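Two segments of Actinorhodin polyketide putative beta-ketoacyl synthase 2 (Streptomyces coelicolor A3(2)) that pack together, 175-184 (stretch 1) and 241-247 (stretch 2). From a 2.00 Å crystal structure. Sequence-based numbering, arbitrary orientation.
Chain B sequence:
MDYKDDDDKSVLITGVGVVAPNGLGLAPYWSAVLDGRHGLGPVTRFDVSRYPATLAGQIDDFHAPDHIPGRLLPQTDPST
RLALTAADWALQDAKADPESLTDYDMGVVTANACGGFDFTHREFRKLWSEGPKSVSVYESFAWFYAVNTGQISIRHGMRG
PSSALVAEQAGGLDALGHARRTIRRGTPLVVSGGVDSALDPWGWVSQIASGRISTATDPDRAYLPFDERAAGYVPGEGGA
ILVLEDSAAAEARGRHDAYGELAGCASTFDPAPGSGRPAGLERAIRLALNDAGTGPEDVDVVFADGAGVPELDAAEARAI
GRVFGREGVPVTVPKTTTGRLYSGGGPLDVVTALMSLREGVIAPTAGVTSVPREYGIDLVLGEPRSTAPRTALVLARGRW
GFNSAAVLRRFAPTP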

# COMPACT_ATOMS: atom_id res chain seq x y z
N ALA B 175 8.88 -2.63 -0.54
CA ALA B 175 8.43 -2.74 -1.92
C ALA B 175 9.41 -3.61 -2.71
O ALA B 175 9.00 -4.51 -3.45
CB ALA B 175 8.32 -1.34 -2.56
N LEU B 176 10.69 -3.33 -2.53
CA LEU B 176 11.77 -4.06 -3.19
C LEU B 176 11.74 -5.53 -2.79
O LEU B 176 11.95 -6.42 -3.62
CB LEU B 176 13.11 -3.44 -2.81
CG LEU B 176 13.78 -2.50 -3.82
CD1 LEU B 176 12.74 -1.81 -4.69
CD2 LEU B 176 14.63 -1.48 -3.06
N GLY B 177 11.48 -5.78 -1.52
CA GLY B 177 11.41 -7.15 -1.06
C GLY B 177 10.17 -7.81 -1.64
O GLY B 177 10.16 -9.00 -1.95
N HIS B 178 9.11 -7.01 -1.80
CA HIS B 178 7.85 -7.52 -2.35
C HIS B 178 8.05 -7.91 -3.82
O HIS B 178 7.47 -8.89 -4.31
CB HIS B 178 6.75 -6.45 -2.23
CG HIS B 178 5.38 -6.92 -2.60
ND1 HIS B 178 4.33 -6.94 -1.71
CD2 HIS B 178 4.87 -7.35 -3.79
CE1 HIS B 178 3.24 -7.36 -2.33
NE2 HIS B 178 3.54 -7.62 -3.59
N ALA B 179 8.88 -7.14 -4.51
CA ALA B 179 9.18 -7.42 -5.90
C ALA B 179 9.94 -8.73 -5.98
O ALA B 179 9.65 -9.59 -6.82
CB ALA B 179 10.02 -6.31 -6.50
N ARG B 180 10.93 -8.89 -5.11
CA ARG B 180 11.72 -10.11 -5.09
C ARG B 180 10.82 -11.34 -4.98
O ARG B 180 11.04 -12.33 -5.66
CB ARG B 180 12.72 -10.09 -3.94
CG ARG B 180 13.44 -11.42 -3.72
CD ARG B 180 14.77 -11.19 -3.01
NE ARG B 180 15.43 -12.44 -2.62
CZ ARG B 180 15.25 -13.06 -1.46
NH1 ARG B 180 14.41 -12.56 -0.56
NH2 ARG B 180 15.91 -14.18 -1.19
N ARG B 181 9.81 -11.25 -4.12
CA ARG B 181 8.88 -12.35 -3.92
C ARG B 181 8.15 -12.66 -5.23
O ARG B 181 8.07 -13.81 -5.66
CB ARG B 181 7.86 -11.98 -2.85
CG ARG B 181 6.96 -13.11 -2.40
CD ARG B 181 6.10 -12.69 -1.21
NE ARG B 181 5.09 -11.71 -1.61
CZ ARG B 181 4.30 -11.05 -0.77
NH1 ARG B 181 4.38 -11.25 0.54
NH2 ARG B 181 3.41 -10.18 -1.25
N THR B 182 7.63 -11.61 -5.85
CA THR B 182 6.90 -11.73 -7.10
C THR B 182 7.74 -12.38 -8.20
O THR B 182 7.30 -13.33 -8.86
CB THR B 182 6.37 -10.34 -7.52
OG1 THR B 182 5.57 -9.81 -6.46
CG2 THR B 182 5.51 -10.45 -8.77
N ILE B 183 8.94 -11.88 -8.40
CA ILE B 183 9.84 -12.44 -9.40
C ILE B 183 10.06 -13.93 -9.14
O ILE B 183 9.98 -14.77 -10.06
CB ILE B 183 11.20 -11.71 -9.37
CG1 ILE B 183 11.01 -10.31 -9.95
CG2 ILE B 183 12.27 -12.53 -10.10
CD1 ILE B 183 12.15 -9.37 -9.68
N ARG B 184 10.33 -14.28 -7.89
CA ARG B 184 10.56 -15.68 -7.55
C ARG B 184 9.35 -16.58 -7.77
O ARG B 184 9.50 -17.79 -7.94
CB ARG B 184 11.06 -15.79 -6.10
CG ARG B 184 12.59 -15.86 -6.01
CD ARG B 184 13.12 -15.18 -4.76
NE ARG B 184 12.34 -15.55 -3.59
CZ ARG B 184 12.49 -16.69 -2.91
NH1 ARG B 184 13.41 -17.57 -3.28
NH2 ARG B 184 11.69 -16.94 -1.88
N ILE B 241 13.83 4.32 -8.74
CA ILE B 241 13.04 3.22 -9.26
C ILE B 241 14.11 2.31 -9.84
O ILE B 241 15.08 2.77 -10.43
CB ILE B 241 12.09 3.69 -10.37
CG1 ILE B 241 11.00 4.60 -9.77
CG2 ILE B 241 11.46 2.49 -11.06
CD1 ILE B 241 10.03 3.91 -8.80
N LEU B 242 13.96 1.01 -9.63
CA LEU B 242 14.93 0.09 -10.19
C LEU B 242 14.26 -1.09 -10.85
O LEU B 242 13.11 -1.41 -10.56
CB LEU B 242 15.94 -0.40 -9.14
CG LEU B 242 15.75 -0.25 -7.63
CD1 LEU B 242 16.96 -0.89 -6.95
CD2 LEU B 242 15.65 1.24 -7.23
N VAL B 243 14.98 -1.71 -11.77
CA VAL B 243 14.47 -2.85 -12.51
C VAL B 243 15.09 -4.12 -11.94
O VAL B 243 16.30 -4.29 -11.95
CB VAL B 243 14.81 -2.72 -14.01
CG1 VAL B 243 14.36 -3.96 -14.77
CG2 VAL B 243 14.12 -1.48 -14.58
N LEU B 244 14.25 -5.00 -11.41
CA LEU B 244 14.74 -6.24 -10.87
C LEU B 244 14.22 -7.33 -11.78
O LEU B 244 13.13 -7.21 -12.35
CB LEU B 244 14.21 -6.49 -9.46
CG LEU B 244 14.10 -5.34 -8.46
CD1 LEU B 244 14.05 -5.95 -7.07
CD2 LEU B 244 15.27 -4.39 -8.58
N GLU B 245 15.01 -8.38 -11.94
CA GLU B 245 14.58 -9.48 -12.77
C GLU B 245 15.32 -10.77 -12.50
O GLU B 245 16.40 -10.78 -11.91
CB GLU B 245 14.66 -9.10 -14.25
CG GLU B 245 15.99 -8.60 -14.75
CD GLU B 245 15.89 -7.95 -16.13
OE1 GLU B 245 15.24 -8.54 -17.03
OE2 GLU B 245 16.47 -6.86 -16.33
N ASP B 246 14.68 -11.86 -12.91
CA ASP B 246 15.19 -13.21 -12.76
C ASP B 246 16.53 -13.32 -13.46
O ASP B 246 16.69 -12.88 -14.61
CB ASP B 246 14.17 -14.19 -13.37
CG ASP B 246 14.58 -15.63 -13.23
OD1 ASP B 246 15.60 -16.04 -13.83
OD2 ASP B 246 13.87 -16.37 -12.51
N SER B 247 17.50 -13.91 -12.77
CA SER B 247 18.84 -14.08 -13.31
C SER B 247 18.83 -14.72 -14.69
O SER B 247 19.42 -14.20 -15.64
CB SER B 247 19.67 -14.96 -12.37
OG SER B 247 20.85 -14.28 -12.01

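The centre of the contact is apolar: Leu-244, pointing from the strand toward the helix, meets Ile-183 and Ala-179, which both point back at it. The closest approach is between Ile-183 CD1 and Leu-244 CB, at 3.5 Å, a tight van der Waals contact. Ile-183 (chi1 m, chi2 t) extends its CG1–CD1 arm to the strand, where CD1 also lies 3.8 Å from the backbone N of Glu-245. With 81 Å² covered on Ile-183 and 76 Å² on Leu-244, these two residues account for over half of the 292 Å² buried between the stretches.

One helical turn before Ile-183, Ala-179 sits where the CA atoms of Ala-179 and Leu-244 are 7.6 Å apart. Its methyl group fills the short gap to the leucine, with Ala-179 CB 4.1 Å from Leu-244 CD1. The same Leu-244 CD1 lies 4.1 Å from Leu-176 O, a carbonyl already engaged by the helix through the 3.1 Å hydrogen bond from Arg-180 N to Leu-176 O; the methyl therefore packs against backbone whose polar need is met. Further back, Leu-176 leaves its CA sideways, but its end comes nearer the strand, and Leu-176 CD1 reaches Leu-242 CG at 4.5 Å. This looser leucine pair extends the apolar strip.

Helix and strand run in roughly the same direction, 28° apart, with their axes approaching to 8.3 Å. The spacing of Leu-176, Ala-179 and Ile-183 keeps them on one side of the helix, while strand alternation turns Leu-242 and Leu-244 toward it and Ile-241, Val-243 and Glu-245 away. No hydrogen bond crosses between the stretches; side-chain packing joins them, and the helix keeps its own backbone bonds, such as Ile-183 N to Ala-179 O at 2.9 Å.

Toward the C-terminal ends the contact becomes more polar. Glu-245 is buried, yet its CB points away from the helix, and both carboxylate oxygens are hydrogen-bonded elsewhere in the structure. Asp-246 is partly exposed and lies beside Ile-183, their CA atoms 6.4 Å apart: Ile-183 CG2 is 3.8 Å from Asp-246 N and 4.1 Å from Asp-246 CB. The isoleucine thus touches the aspartate's backbone and aliphatic carbon, while the carboxylate caps a backbone N just past the stretch, a role suited to Asp at an N-cap. On the helix, Arg-180 starts sideways but leads its end away, its NH1 and NH2 hydrogen-bonded elsewhere, and Arg-184 points away from the strand, leaving the charged groups outside the packed centre.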